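Local coordinates for protein putative oxidoreductase molybdopterin-binding subunit (Sulfolobus tokodaii, PDB 4ZOH) that probably acts as the catalytic, molybdopterin-binding subunit of an oxidoreductase of the aldehyde oxidase and xanthine dehydrogenase family, holding molybdenum and a pterin cytosine dinucleotide, at residues 44-49 with 98-103; 73-78 with 324-329; 186-191 with 204-209; 420-425 with 555-560. One frame throughout, in Å; residues are numbered along the deposited sequence.

Contact 1 (44-49 with 98-103); sequences ARIKVK and VEVEYE
Glu101 O takes one N-H bond and a weaker CA-H contact from segment 44-49: the backbone N of Lys47 donates to Glu101 O at 2.8 Å, and Ile46 CA adds a CA-H...O contact to the same oxygen at 3.1 Å. Arg45 O is held in a similar way, by Glu103 N at 2.8 Å and by the CA-H of Tyr102. Strands 44-48 and 100-103 run antiparallel at 158°; Arg45-Glu103 and Lys47-Glu101 are hydrogen-bonded pairs, Ile46-Tyr102 and Val48-Val100 non-hydrogen-bonded ones. The sheet belongs to the a/b hammerhead region of the family, and strand 72-73 flanks strand 44-48 on its other side. On its apolar face, which packs on Ile80, Ile46 CG2 meets Tyr102 CD1 at a slant, 3.7 Å away, while Ala44 CB sits at the ring edge, 4.0 Å from the same CD1. Val100 CG1 lies over the centre of one ring face, and Tyr102 OH bonds to Lys40 N. The other face carries charge. Lys47 and Glu101 lie side by side, but it is Lys47 CD that touches Glu101 OE1 (3.7 Å); the bend at chi3 (101°) takes NZ elsewhere. Lys49 CD likewise rests 3.5 Å from Glu99 OE1. A water in the plane of the Arg45 guanidinium accepts from NH1 at 2.7 Å and donates to Glu103 OE1.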
loop_
_atom_site.group_PDB
_atom_site.type_symbol
_atom_site.label_atom_id
_atom_site.label_comp_id
_atom_site.label_asym_id
_atom_site.label_seq_id
_atom_site.Cartn_x
_atom_site.Cartn_y
_atom_site.Cartn_z
ATOM N N ALA A 44 -25.961 1.836 -31.399
ATOM C CA ALA A 44 -26.888 0.750 -31.037
ATOM C C ALA A 44 -27.643 1.092 -29.791
ATOM O O ALA A 44 -27.134 1.825 -28.892
ATOM C CB ALA A 44 -26.204 -0.597 -30.877
ATOM N N ARG A 45 -28.877 0.578 -29.750
ATOM C CA ARG A 45 -29.581 0.481 -28.466
ATOM C C ARG A 45 -29.117 -0.753 -27.780
ATOM O O ARG A 45 -28.795 -1.747 -28.435
ATOM C CB ARG A 45 -31.116 0.569 -28.594
ATOM C CG ARG A 45 -31.450 2.038 -28.679
ATOM C CD ARG A 45 -32.922 2.310 -28.507
ATOM N NE ARG A 45 -33.195 3.693 -28.878
ATOM C CZ ARG A 45 -33.492 4.111 -30.113
ATOM N NH1 ARG A 45 -33.564 3.260 -31.167
ATOM N NH2 ARG A 45 -33.709 5.419 -30.281
ATOM N N ILE A 46 -29.014 -0.656 -26.456
ATOM C CA ILE A 46 -28.486 -1.770 -25.660
ATOM C C ILE A 46 -29.353 -2.177 -24.457
ATOM O O ILE A 46 -29.923 -1.314 -23.785
ATOM C CB ILE A 46 -27.030 -1.463 -25.146
ATOM C CG1 ILE A 46 -26.933 -0.040 -24.585
ATOM C CG2 ILE A 46 -25.978 -1.754 -26.250
ATOM C CD1 ILE A 46 -25.936 0.092 -23.425
ATOM N N LYS A 47 -29.361 -3.472 -24.177
ATOM C CA LYS A 47 -29.882 -4.038 -22.905
ATOM C C LYS A 47 -28.852 -4.988 -22.425
ATOM O O LYS A 47 -28.370 -5.845 -23.187
ATOM C CB LYS A 47 -31.197 -4.836 -23.062
ATOM C CG LYS A 47 -32.450 -4.013 -22.860
ATOM C CD LYS A 47 -33.682 -4.893 -22.615
ATOM C CE LYS A 47 -34.040 -4.948 -21.118
ATOM N NZ LYS A 47 -34.959 -6.072 -20.750
ATOM N N VAL A 48 -28.496 -4.804 -21.173
ATOM C CA VAL A 48 -27.498 -5.627 -20.561
ATOM C C VAL A 48 -28.136 -6.254 -19.355
ATOM O O VAL A 48 -28.691 -5.548 -18.532
ATOM C CB VAL A 48 -26.269 -4.820 -20.059
ATOM C CG1 VAL A 48 -25.169 -5.792 -19.776
ATOM C CG2 VAL A 48 -25.808 -3.778 -21.053
ATOM N N LYS A 49 -28.048 -7.575 -19.260
ATOM C CA LYS A 49 -28.563 -8.273 -18.103
ATOM C C LYS A 49 -27.612 -8.076 -16.894
ATOM O O LYS A 49 -26.444 -8.577 -16.910
ATOM C CB LYS A 49 -28.693 -9.757 -18.405
ATOM C CG LYS A 49 -29.536 -10.416 -17.344
ATOM C CD LYS A 49 -29.797 -11.862 -17.680
ATOM C CE LYS A 49 -30.736 -12.452 -16.648
ATOM N NZ LYS A 49 -30.250 -13.809 -16.335
ATOM N N VAL A 98 -21.110 -11.895 -20.108
ATOM C CA VAL A 98 -22.064 -10.802 -20.051
ATOM C C VAL A 98 -23.012 -10.952 -21.248
ATOM O O VAL A 98 -22.602 -11.458 -22.276
ATOM C CB VAL A 98 -21.398 -9.440 -20.000
ATOM C CG1 VAL A 98 -22.431 -8.320 -19.847
ATOM C CG2 VAL A 98 -20.379 -9.382 -18.849
ATOM N N GLU A 99 -24.270 -10.562 -21.054
ATOM C CA GLU A 99 -25.363 -10.774 -21.984
ATOM C C GLU A 99 -25.882 -9.433 -22.445
ATOM O O GLU A 99 -26.516 -8.683 -21.697
ATOM C CB GLU A 99 -26.511 -11.570 -21.315
ATOM C CG GLU A 99 -26.410 -13.096 -21.454
ATOM C CD GLU A 99 -27.427 -13.828 -20.549
ATOM O OE1 GLU A 99 -28.643 -13.458 -20.559
ATOM O OE2 GLU A 99 -27.008 -14.746 -19.798
ATOM N N VAL A 100 -25.578 -9.104 -23.696
ATOM C CA VAL A 100 -25.895 -7.758 -24.207
ATOM C C VAL A 100 -26.852 -7.925 -25.348
ATOM O O VAL A 100 -26.650 -8.769 -26.220
ATOM C CB VAL A 100 -24.642 -6.973 -24.714
ATOM C CG1 VAL A 100 -25.077 -5.593 -25.167
ATOM C CG2 VAL A 100 -23.561 -6.904 -23.606
ATOM N N GLU A 101 -27.880 -7.118 -25.339
ATOM C CA GLU A 101 -28.773 -7.158 -26.455
ATOM C C GLU A 101 -28.625 -5.823 -27.204
ATOM O O GLU A 101 -28.864 -4.712 -26.648
ATOM C CB GLU A 101 -30.213 -7.519 -26.006
ATOM C CG GLU A 101 -31.334 -6.917 -26.884
ATOM C CD GLU A 101 -32.727 -6.823 -26.208
ATOM O OE1 GLU A 101 -33.351 -5.718 -26.251
ATOM O OE2 GLU A 101 -33.189 -7.841 -25.626
ATOM N N TYR A 102 -28.223 -5.947 -28.471
ATOM C CA TYR A 102 -28.021 -4.798 -29.363
ATOM C C TYR A 102 -29.143 -4.592 -30.405
ATOM O O TYR A 102 -29.563 -5.521 -31.040
ATOM C CB TYR A 102 -26.720 -4.998 -30.147
ATOM C CG TYR A 102 -25.375 -5.002 -29.385
ATOM C CD1 TYR A 102 -24.735 -3.802 -29.055
ATOM C CD2 TYR A 102 -24.695 -6.200 -29.133
ATOM C CE1 TYR A 102 -23.445 -3.815 -28.458
ATOM C CE2 TYR A 102 -23.443 -6.224 -28.527
ATOM C CZ TYR A 102 -22.825 -5.006 -28.200
ATOM O OH TYR A 102 -21.574 -5.005 -27.645
ATOM N N GLU A 103 -29.574 -3.362 -30.572
ATOM C CA GLU A 103 -30.342 -2.941 -31.749
ATOM C C GLU A 103 -29.517 -1.960 -32.581
ATOM O O GLU A 103 -29.395 -0.797 -32.205
ATOM C CB GLU A 103 -31.663 -2.291 -31.312
ATOM C CG GLU A 103 -32.584 -3.316 -30.671
ATOM C CD GLU A 103 -33.722 -2.695 -29.866
ATOM O OE1 GLU A 103 -34.058 -1.462 -29.995
ATOM O OE2 GLU A 103 -34.303 -3.516 -29.130
HETATM O O HOH W 1 -33.913 0.562 -31.517
HETATM O O HOH W 2 -25.145 -10.284 -18.345
#

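Contact 2 (73-78 with 324-329); sequences TTYVGQ and NITPTQ
Pro327 CD packs over one face of the Tyr75 ring, 3.6 Å from its centroid and 19° off the normal, a CH-pi contact. Tyr75 begins a type II beta turn that ends at Gln78, in the hammerhead region; Pro327 belongs to a loop of the molybdopterin cofactor-binding region, so the ring joins the two. Tyr75 CB lies 3.3 Å from Ile325 C, and with CG set between the backbone N and the carbonyl carbon (chi1 58°) the ring follows the loop, CD1 3.5 Å from Thr326 CA. Gln78 CB covers the centre of the opposite ring face. An alanine in place of Tyr75 would probably open a gap between Pro327 and Gln78. One residue earlier, Asn324 ND2 donates to Thr74 O at 3.1 Å, standing 44° above the carbonyl plane; Val108 N and Val121 O hold the same amide. Further out, Gln78 OE1 accepts from Thr73 OG1 at 2.7 Å and from Thr74 N, fixing the turn. One water links Val76 N to Asn324 O; another donates to Val76 O at 2.7 Å and accepts from Thr326 N.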
loop_
_atom_site.group_PDB
_atom_site.type_symbol
_atom_site.label_atom_id
_atom_site.label_comp_id
_atom_site.label_asym_id
_atom_site.label_seq_id
_atom_site.Cartn_x
_atom_site.Cartn_y
_atom_site.Cartn_z
ATOM N N THR A 73 -25.492 3.183 -26.980
ATOM C CA THR A 73 -24.066 3.298 -27.188
ATOM C C THR A 73 -23.736 3.989 -28.520
ATOM O O THR A 73 -24.319 3.615 -29.549
ATOM C CB THR A 73 -23.355 1.941 -27.097
ATOM O OG1 THR A 73 -21.942 2.162 -27.281
ATOM C CG2 THR A 73 -23.856 0.960 -28.118
ATOM N N THR A 74 -22.773 4.929 -28.475
ATOM C CA THR A 74 -22.365 5.776 -29.568
ATOM C C THR A 74 -20.970 5.601 -30.221
ATOM O O THR A 74 -20.602 6.453 -31.059
ATOM C CB THR A 74 -22.520 7.227 -29.201
ATOM O OG1 THR A 74 -21.886 7.461 -27.938
ATOM C CG2 THR A 74 -24.027 7.611 -29.089
ATOM N N TYR A 75 -20.223 4.528 -29.887
ATOM C CA TYR A 75 -18.922 4.217 -30.537
ATOM C C TYR A 75 -18.466 2.857 -30.138
ATOM O O TYR A 75 -18.666 2.459 -28.976
ATOM C CB TYR A 75 -17.824 5.293 -30.214
ATOM C CG TYR A 75 -17.480 5.549 -28.765
ATOM C CD1 TYR A 75 -16.336 4.965 -28.180
ATOM C CD2 TYR A 75 -18.296 6.342 -27.943
ATOM C CE1 TYR A 75 -16.001 5.201 -26.857
ATOM C CE2 TYR A 75 -17.970 6.575 -26.616
ATOM C CZ TYR A 75 -16.787 5.998 -26.076
ATOM O OH TYR A 75 -16.424 6.241 -24.752
ATOM N N VAL A 76 -17.906 2.112 -31.082
ATOM C CA VAL A 76 -17.122 0.918 -30.765
ATOM C C VAL A 76 -16.055 1.315 -29.711
ATOM O O VAL A 76 -15.403 2.397 -29.826
ATOM C CB VAL A 76 -16.480 0.357 -31.997
ATOM C CG1 VAL A 76 -15.754 -0.983 -31.740
ATOM C CG2 VAL A 76 -17.565 0.191 -33.053
ATOM N N GLY A 77 -16.002 0.520 -28.635
ATOM C CA GLY A 77 -15.089 0.758 -27.514
ATOM C C GLY A 77 -15.754 1.440 -26.326
ATOM O O GLY A 77 -15.103 1.579 -25.259
ATOM N N GLN A 78 -17.007 1.911 -26.492
ATOM C CA GLN A 78 -17.676 2.542 -25.355
ATOM C C GLN A 78 -17.972 1.505 -24.269
ATOM O O GLN A 78 -18.419 0.404 -24.573
ATOM C CB GLN A 78 -18.934 3.295 -25.718
ATOM C CG GLN A 78 -19.409 4.266 -24.598
ATOM C CD GLN A 78 -20.702 4.935 -25.021
ATOM O OE1 GLN A 78 -21.335 4.436 -25.927
ATOM N NE2 GLN A 78 -21.052 6.085 -24.439
ATOM N N ASN A 324 -19.644 8.763 -34.862
ATOM C CA ASN A 324 -19.738 7.539 -34.060
ATOM C C ASN A 324 -18.420 6.838 -33.804
ATOM O O ASN A 324 -18.299 5.642 -34.115
ATOM C CB ASN A 324 -20.771 6.561 -34.646
ATOM C CG ASN A 324 -22.188 7.092 -34.520
ATOM O OD1 ASN A 324 -22.748 7.589 -35.495
ATOM N ND2 ASN A 324 -22.750 7.052 -33.280
ATOM N N ILE A 325 -17.441 7.585 -33.227
ATOM C CA ILE A 325 -16.147 6.995 -32.841
ATOM C C ILE A 325 -15.736 7.520 -31.505
ATOM O O ILE A 325 -16.305 8.550 -30.930
ATOM C CB ILE A 325 -15.015 7.252 -33.899
ATOM C CG1 ILE A 325 -14.705 8.754 -33.983
ATOM C CG2 ILE A 325 -15.379 6.652 -35.246
ATOM C CD1 ILE A 325 -13.600 9.085 -34.975
ATOM N N THR A 326 -14.746 6.818 -30.986
ATOM C CA THR A 326 -14.109 7.191 -29.729
ATOM C C THR A 326 -14.049 8.723 -29.577
ATOM O O THR A 326 -13.490 9.415 -30.444
ATOM C CB THR A 326 -12.643 6.638 -29.718
ATOM O OG1 THR A 326 -12.670 5.271 -30.092
ATOM C CG2 THR A 326 -12.112 6.753 -28.352
ATOM N N PRO A 327 -14.557 9.288 -28.472
ATOM C CA PRO A 327 -14.379 10.733 -28.417
ATOM C C PRO A 327 -12.892 11.229 -28.506
ATOM O O PRO A 327 -12.017 10.663 -27.853
ATOM C CB PRO A 327 -14.945 11.078 -27.021
ATOM C CG PRO A 327 -15.885 9.955 -26.713
ATOM C CD PRO A 327 -15.110 8.783 -27.209
ATOM N N THR A 328 -12.662 12.341 -29.189
ATOM C CA THR A 328 -11.346 12.874 -29.496
ATOM C C THR A 328 -10.871 13.667 -28.269
ATOM O O THR A 328 -11.682 14.296 -27.606
ATOM C CB THR A 328 -11.463 13.822 -30.727
ATOM O OG1 THR A 328 -12.182 13.134 -31.778
ATOM C CG2 THR A 328 -9.985 14.281 -31.226
ATOM N N GLN A 329 -9.566 13.691 -28.009
ATOM C CA GLN A 329 -8.990 14.400 -26.842
ATOM C C GLN A 329 -7.711 15.111 -27.207
ATOM O O GLN A 329 -7.125 14.853 -28.221
ATOM C CB GLN A 329 -8.483 13.397 -25.783
ATOM C CG GLN A 329 -9.373 12.278 -25.415
ATOM C CD GLN A 329 -8.660 11.284 -24.484
ATOM O OE1 GLN A 329 -8.598 10.076 -24.774
ATOM N NE2 GLN A 329 -8.104 11.790 -23.413
HETATM O O HOH W 3 -14.676 3.938 -31.973
HETATM O O HOH W 4 -16.843 3.378 -33.811
#

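Contact 3 (186-191 with 204-209); sequences QSAHYL and IRVIQP
Val206 wedges against the first turn of helix 188-199: its CB is 3.4 Å from Ala188 O, and its CG1, anti to the backbone N (chi1 178°), reaches both Ala188 CB at 3.8 Å and Leu191 CD2 at 3.9 Å. The Leu191 and Val206 side chains meet at about a right angle, and Phe181 touches both. Ala188 CB also presses on the strand backbone, 3.7 Å from Val206 O. This close fit seats the helix of a beta-alpha-beta unit, in which strand 179-183, helix 188-199 and the parallel strand 204-207 follow one another in the molybdopterin cofactor-binding region. Ser187 is the N-cap; its OG accepts from Tyr190 N at 3.3 Å and also bonds to Ile479 O. Toward Gln208 the fit is looser and wetter. No direct hydrogen bond joins the two segments; a water instead accepts from Ala188 N at 2.9 Å and donates to Gln208 OE1. The extended Gln208 chain brings NE2 within 3.5 Å of Gln186 C, but the amide nitrogen spends its hydrogen bonds on Thr185 O and Gly440 O. The CB of Gln186 is directed away from the strand; its side chain lies about 5 Å from the bound molybdenum and is held by Thr481 O and Lys218 N.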
loop_
_atom_site.group_PDB
_atom_site.type_symbol
_atom_site.label_atom_id
_atom_site.label_comp_id
_atom_site.label_asym_id
_atom_site.label_seq_id
_atom_site.Cartn_x
_atom_site.Cartn_y
_atom_site.Cartn_z
ATOM N N GLN A 186 -3.005 12.966 -15.376
ATOM C CA GLN A 186 -2.081 14.136 -15.533
ATOM C C GLN A 186 -2.124 15.149 -14.386
ATOM O O GLN A 186 -1.313 16.077 -14.318
ATOM C CB GLN A 186 -2.237 14.826 -16.896
ATOM C CG GLN A 186 -1.886 13.887 -18.026
ATOM C CD GLN A 186 -1.924 14.532 -19.398
ATOM O OE1 GLN A 186 -2.329 13.885 -20.374
ATOM N NE2 GLN A 186 -1.557 15.784 -19.477
ATOM N N SER A 187 -3.052 14.955 -13.445
ATOM C CA SER A 187 -3.154 15.873 -12.330
ATOM C C SER A 187 -4.020 15.253 -11.261
ATOM O O SER A 187 -5.205 15.061 -11.507
ATOM C CB SER A 187 -3.843 17.197 -12.754
ATOM O OG SER A 187 -3.971 18.089 -11.647
ATOM N N ALA A 188 -3.475 15.056 -10.071
ATOM C CA ALA A 188 -4.303 14.535 -8.952
ATOM C C ALA A 188 -5.445 15.558 -8.562
ATOM O O ALA A 188 -6.551 15.167 -8.331
ATOM C CB ALA A 188 -3.449 14.187 -7.753
ATOM N N HIS A 189 -5.149 16.850 -8.570
ATOM C CA HIS A 189 -6.038 17.856 -8.028
ATOM C C HIS A 189 -7.214 18.083 -8.956
ATOM O O HIS A 189 -8.344 18.215 -8.463
ATOM C CB HIS A 189 -5.249 19.138 -7.750
ATOM C CG HIS A 189 -3.942 18.880 -7.057
ATOM N ND1 HIS A 189 -3.854 18.679 -5.691
ATOM C CD2 HIS A 189 -2.670 18.790 -7.536
ATOM C CE1 HIS A 189 -2.579 18.479 -5.360
ATOM N NE2 HIS A 189 -1.841 18.547 -6.456
ATOM N N TYR A 190 -6.961 18.029 -10.266
ATOM C CA TYR A 190 -8.008 18.143 -11.280
ATOM C C TYR A 190 -8.917 16.904 -11.346
ATOM O O TYR A 190 -10.146 17.021 -11.357
ATOM C CB TYR A 190 -7.422 18.475 -12.661
ATOM C CG TYR A 190 -8.451 18.639 -13.737
ATOM C CD1 TYR A 190 -9.465 19.619 -13.639
ATOM C CD2 TYR A 190 -8.393 17.843 -14.870
ATOM C CE1 TYR A 190 -10.421 19.749 -14.653
ATOM C CE2 TYR A 190 -9.325 17.960 -15.890
ATOM C CZ TYR A 190 -10.321 18.927 -15.778
ATOM O OH TYR A 190 -11.213 18.973 -16.803
ATOM N N LEU A 191 -8.317 15.716 -11.306
ATOM C CA LEU A 191 -9.099 14.498 -11.154
ATOM C C LEU A 191 -9.943 14.552 -9.837
ATOM O O LEU A 191 -11.083 14.173 -9.824
ATOM C CB LEU A 191 -8.238 13.233 -11.274
ATOM C CG LEU A 191 -8.936 11.902 -11.008
ATOM C CD1 LEU A 191 -9.980 11.779 -12.158
ATOM C CD2 LEU A 191 -7.936 10.767 -11.138
ATOM N N ILE A 204 -12.579 13.299 -0.807
ATOM C CA ILE A 204 -11.919 12.491 -1.815
ATOM C C ILE A 204 -10.439 12.908 -1.788
ATOM O O ILE A 204 -10.135 14.094 -1.842
ATOM C CB ILE A 204 -12.508 12.715 -3.192
ATOM C CG1 ILE A 204 -14.065 12.458 -3.166
ATOM C CG2 ILE A 204 -11.776 11.856 -4.239
ATOM C CD1 ILE A 204 -14.666 12.402 -4.570
ATOM N N ARG A 205 -9.562 11.929 -1.561
ATOM C CA ARG A 205 -8.115 12.116 -1.764
ATOM C C ARG A 205 -7.735 11.444 -3.106
ATOM O O ARG A 205 -8.097 10.278 -3.336
ATOM C CB ARG A 205 -7.371 11.389 -0.645
ATOM C CG ARG A 205 -5.841 11.459 -0.800
ATOM C CD ARG A 205 -5.183 10.619 0.275
ATOM N NE ARG A 205 -3.791 10.988 0.507
ATOM C CZ ARG A 205 -3.083 10.557 1.562
ATOM N NH1 ARG A 205 -3.643 9.752 2.449
ATOM N NH2 ARG A 205 -1.825 10.945 1.749
ATOM N N VAL A 206 -6.990 12.146 -3.955
ATOM C CA VAL A 206 -6.487 11.599 -5.188
ATOM C C VAL A 206 -4.926 11.514 -5.105
ATOM O O VAL A 206 -4.260 12.397 -4.591
ATOM C CB VAL A 206 -6.985 12.340 -6.459
ATOM C CG1 VAL A 206 -6.367 11.715 -7.688
ATOM C CG2 VAL A 206 -8.528 12.090 -6.628
ATOM N N ILE A 207 -4.387 10.424 -5.616
ATOM C CA ILE A 207 -2.942 10.204 -5.672
ATOM C C ILE A 207 -2.597 9.905 -7.119
ATOM O O ILE A 207 -3.092 8.933 -7.683
ATOM C CB ILE A 207 -2.504 9.060 -4.731
ATOM C CG1 ILE A 207 -2.745 9.500 -3.275
ATOM C CG2 ILE A 207 -1.014 8.694 -4.970
ATOM C CD1 ILE A 207 -2.529 8.429 -2.231
ATOM N N GLN A 208 -1.769 10.785 -7.705
ATOM C CA GLN A 208 -1.079 10.474 -8.945
ATOM C C GLN A 208 0.256 9.831 -8.580
ATOM O O GLN A 208 1.144 10.526 -8.100
ATOM C CB GLN A 208 -0.845 11.733 -9.734
ATOM C CG GLN A 208 -0.004 11.591 -11.004
ATOM C CD GLN A 208 0.494 12.988 -11.473
ATOM O OE1 GLN A 208 0.861 13.817 -10.653
ATOM N NE2 GLN A 208 0.359 13.274 -12.766
ATOM N N PRO A 209 0.399 8.524 -8.790
ATOM C CA PRO A 209 1.686 7.803 -8.463
ATOM C C PRO A 209 2.591 8.036 -9.711
ATOM O O PRO A 209 2.267 8.964 -10.524
ATOM C CB PRO A 209 1.234 6.334 -8.375
ATOM C CG PRO A 209 0.156 6.249 -9.430
ATOM C CD PRO A 209 -0.603 7.591 -9.362
HETATM O O HOH W 5 -0.733 15.744 -9.591
#

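Contact 4 (420-425 with 555-560); sequences WEVARI and TAIYNV
The indole of Trp420 is approached at a slant by Ile557 CG2, which lies 3.9 Å from Trp420 CB; Phe546 of the second subunit, another copy of this protein, meets the same ring with planes about 45° apart. The phenol of Tyr558 starts out on the other side of the sheet, where its OH bonds to His663 ND1. Both rings flank an antiparallel strand pair, 420-427 with 553-559, in a mixed sheet of the molybdopterin cofactor-binding region. The Glu421 carboxylate, on the Tyr558 side, takes Val422 N on the anti side of OE2, 2.7 Å away, while OE1 receives a salt bridge from Arg485 and the N-H groups of Ile479 and Gly480. On the Trp420 side, the Thr555 side chain crosses that of Val422 at a slant, Thr555 CG2 3.7 Å from Val422 CG1, and Thr555 OG1 lies 3.6 Å from Arg424 CB. A glycine in place of Thr555 would probably open a gap beside Val422 and leave the base of the Arg424 chain less supported. The Arg424 guanidinium bridges to Asp553 and reaches Glu473 O of the second subunit. Between Ala423 and Ala556, Ala556 N donates to Ala423 O at 2.8 Å.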
loop_
_atom_site.group_PDB
_atom_site.type_symbol
_atom_site.label_atom_id
_atom_site.label_comp_id
_atom_site.label_asym_id
_atom_site.label_seq_id
_atom_site.Cartn_x
_atom_site.Cartn_y
_atom_site.Cartn_z
ATOM N N TRP A 420 -3.797 29.440 -12.477
ATOM C CA TRP A 420 -2.905 29.666 -11.324
ATOM C C TRP A 420 -2.096 28.393 -11.129
ATOM O O TRP A 420 -2.334 27.382 -11.811
ATOM C CB TRP A 420 -3.694 30.080 -10.028
ATOM C CG TRP A 420 -4.966 29.380 -9.774
ATOM C CD1 TRP A 420 -6.257 29.864 -10.054
ATOM C CD2 TRP A 420 -5.156 28.085 -9.165
ATOM N NE1 TRP A 420 -7.200 28.909 -9.713
ATOM C CE2 TRP A 420 -6.574 27.835 -9.125
ATOM C CE3 TRP A 420 -4.287 27.137 -8.594
ATOM C CZ2 TRP A 420 -7.128 26.633 -8.605
ATOM C CZ3 TRP A 420 -4.843 25.929 -8.089
ATOM C CH2 TRP A 420 -6.264 25.713 -8.056
ATOM N N GLU A 421 -1.137 28.423 -10.228
ATOM C CA GLU A 421 -0.493 27.136 -9.871
ATOM C C GLU A 421 0.048 27.267 -8.483
ATOM O O GLU A 421 0.240 28.405 -8.027
ATOM C CB GLU A 421 0.527 26.648 -10.945
ATOM C CG GLU A 421 1.097 25.255 -10.644
ATOM C CD GLU A 421 -0.039 24.261 -10.507
ATOM O OE1 GLU A 421 -0.534 23.756 -11.550
ATOM O OE2 GLU A 421 -0.442 24.063 -9.343
ATOM N N VAL A 422 0.305 26.147 -7.790
ATOM C CA VAL A 422 0.637 26.209 -6.371
ATOM C C VAL A 422 2.016 25.628 -6.063
ATOM O O VAL A 422 2.500 24.755 -6.759
ATOM C CB VAL A 422 -0.497 25.466 -5.559
ATOM C CG1 VAL A 422 -0.373 25.682 -4.078
ATOM C CG2 VAL A 422 -1.903 25.885 -6.069
ATOM N N ALA A 423 2.653 26.100 -5.003
ATOM C CA ALA A 423 3.866 25.455 -4.525
ATOM C C ALA A 423 3.833 25.601 -3.021
ATOM O O ALA A 423 3.493 26.722 -2.524
ATOM C CB ALA A 423 5.136 26.134 -5.123
ATOM N N ARG A 424 4.213 24.528 -2.314
ATOM C CA ARG A 424 4.373 24.589 -0.869
ATOM C C ARG A 424 5.849 24.291 -0.560
ATOM O O ARG A 424 6.373 23.370 -1.143
ATOM C CB ARG A 424 3.417 23.550 -0.197
ATOM C CG ARG A 424 3.796 23.093 1.195
ATOM C CD ARG A 424 2.817 22.099 1.804
ATOM N NE ARG A 424 3.299 21.718 3.152
ATOM C CZ ARG A 424 3.485 20.482 3.611
ATOM N NH1 ARG A 424 3.178 19.410 2.894
ATOM N NH2 ARG A 424 3.934 20.328 4.835
ATOM N N ILE A 425 6.499 25.039 0.358
ATOM C CA ILE A 425 7.823 24.639 0.810
ATOM C C ILE A 425 7.814 24.582 2.329
ATOM O O ILE A 425 7.304 25.472 2.977
ATOM C CB ILE A 425 8.978 25.540 0.202
ATOM C CG1 ILE A 425 10.341 24.920 0.397
ATOM C CG2 ILE A 425 8.980 26.934 0.834
ATOM C CD1 ILE A 425 11.436 25.580 -0.492
ATOM N N THR A 555 3.061 28.451 1.494
ATOM C CA THR A 555 2.399 28.070 0.257
ATOM C C THR A 555 2.195 29.312 -0.572
ATOM O O THR A 555 1.721 30.326 -0.069
ATOM C CB THR A 555 1.037 27.356 0.552
ATOM O OG1 THR A 555 1.303 26.121 1.237
ATOM C CG2 THR A 555 0.282 27.039 -0.716
ATOM N N ALA A 556 2.555 29.256 -1.840
ATOM C CA ALA A 556 2.386 30.411 -2.725
ATOM C C ALA A 556 1.473 29.979 -3.846
ATOM O O ALA A 556 1.492 28.854 -4.268
ATOM C CB ALA A 556 3.720 30.863 -3.285
ATOM N N ILE A 557 0.647 30.881 -4.319
ATOM C CA ILE A 557 -0.196 30.548 -5.437
ATOM C C ILE A 557 0.245 31.632 -6.391
ATOM O O ILE A 557 0.219 32.833 -6.025
ATOM C CB ILE A 557 -1.702 30.660 -5.104
ATOM C CG1 ILE A 557 -2.143 29.597 -4.075
ATOM C CG2 ILE A 557 -2.540 30.626 -6.385
ATOM C CD1 ILE A 557 -3.565 29.800 -3.504
ATOM N N TYR A 558 0.657 31.214 -7.579
ATOM C CA TYR A 558 0.980 32.132 -8.656
ATOM C C TYR A 558 -0.217 32.228 -9.601
ATOM O O TYR A 558 -0.494 31.313 -10.358
ATOM C CB TYR A 558 2.286 31.669 -9.386
ATOM C CG TYR A 558 2.676 32.559 -10.560
ATOM C CD1 TYR A 558 3.136 33.898 -10.346
ATOM C CD2 TYR A 558 2.583 32.091 -11.873
ATOM C CE1 TYR A 558 3.491 34.721 -11.426
ATOM C CE2 TYR A 558 2.919 32.930 -12.954
ATOM C CZ TYR A 558 3.377 34.233 -12.709
ATOM O OH TYR A 558 3.720 35.028 -13.736
ATOM N N ASN A 559 -0.981 33.309 -9.481
ATOM C CA ASN A 559 -2.147 33.550 -10.349
ATOM C C ASN A 559 -1.608 34.017 -11.707
ATOM O O ASN A 559 -0.673 34.753 -11.762
ATOM C CB ASN A 559 -3.141 34.545 -9.709
ATOM C CG ASN A 559 -2.443 35.793 -9.159
ATOM O OD1 ASN A 559 -1.416 35.699 -8.462
ATOM N ND2 ASN A 559 -3.000 36.981 -9.455
ATOM N N VAL A 560 -2.132 33.509 -12.795
ATOM C CA VAL A 560 -1.566 33.868 -14.121
ATOM C C VAL A 560 -2.367 35.059 -14.703
ATOM O O VAL A 560 -3.482 34.877 -15.178
ATOM C CB VAL A 560 -1.574 32.665 -15.077
ATOM C CG1 VAL A 560 -1.144 33.057 -16.517
ATOM C CG2 VAL A 560 -0.706 31.517 -14.510
#

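From the N terminus, contact 1 brings residues 98-103 back to strand 44-48, closing a loop within the hammerhead region. Contact 2 starts inside that loop, at 73-78, but finds its partner only at 324-329, so the two cross; they also touch, through Ala44 O and Thr73 N. The long excursion closed by contact 2, from the hammerhead region to the first cofactor-binding range, encloses contact 3, a short helix-to-strand closure whose nearest atoms are about 7 Å from it. Contact 4 follows in series and closes a loop of 129 residues in the second cofactor-binding range. Its nearest atoms lie about 6 Å from contact 3, whereas contacts 1 and 4 stand about 49 Å apart between centres.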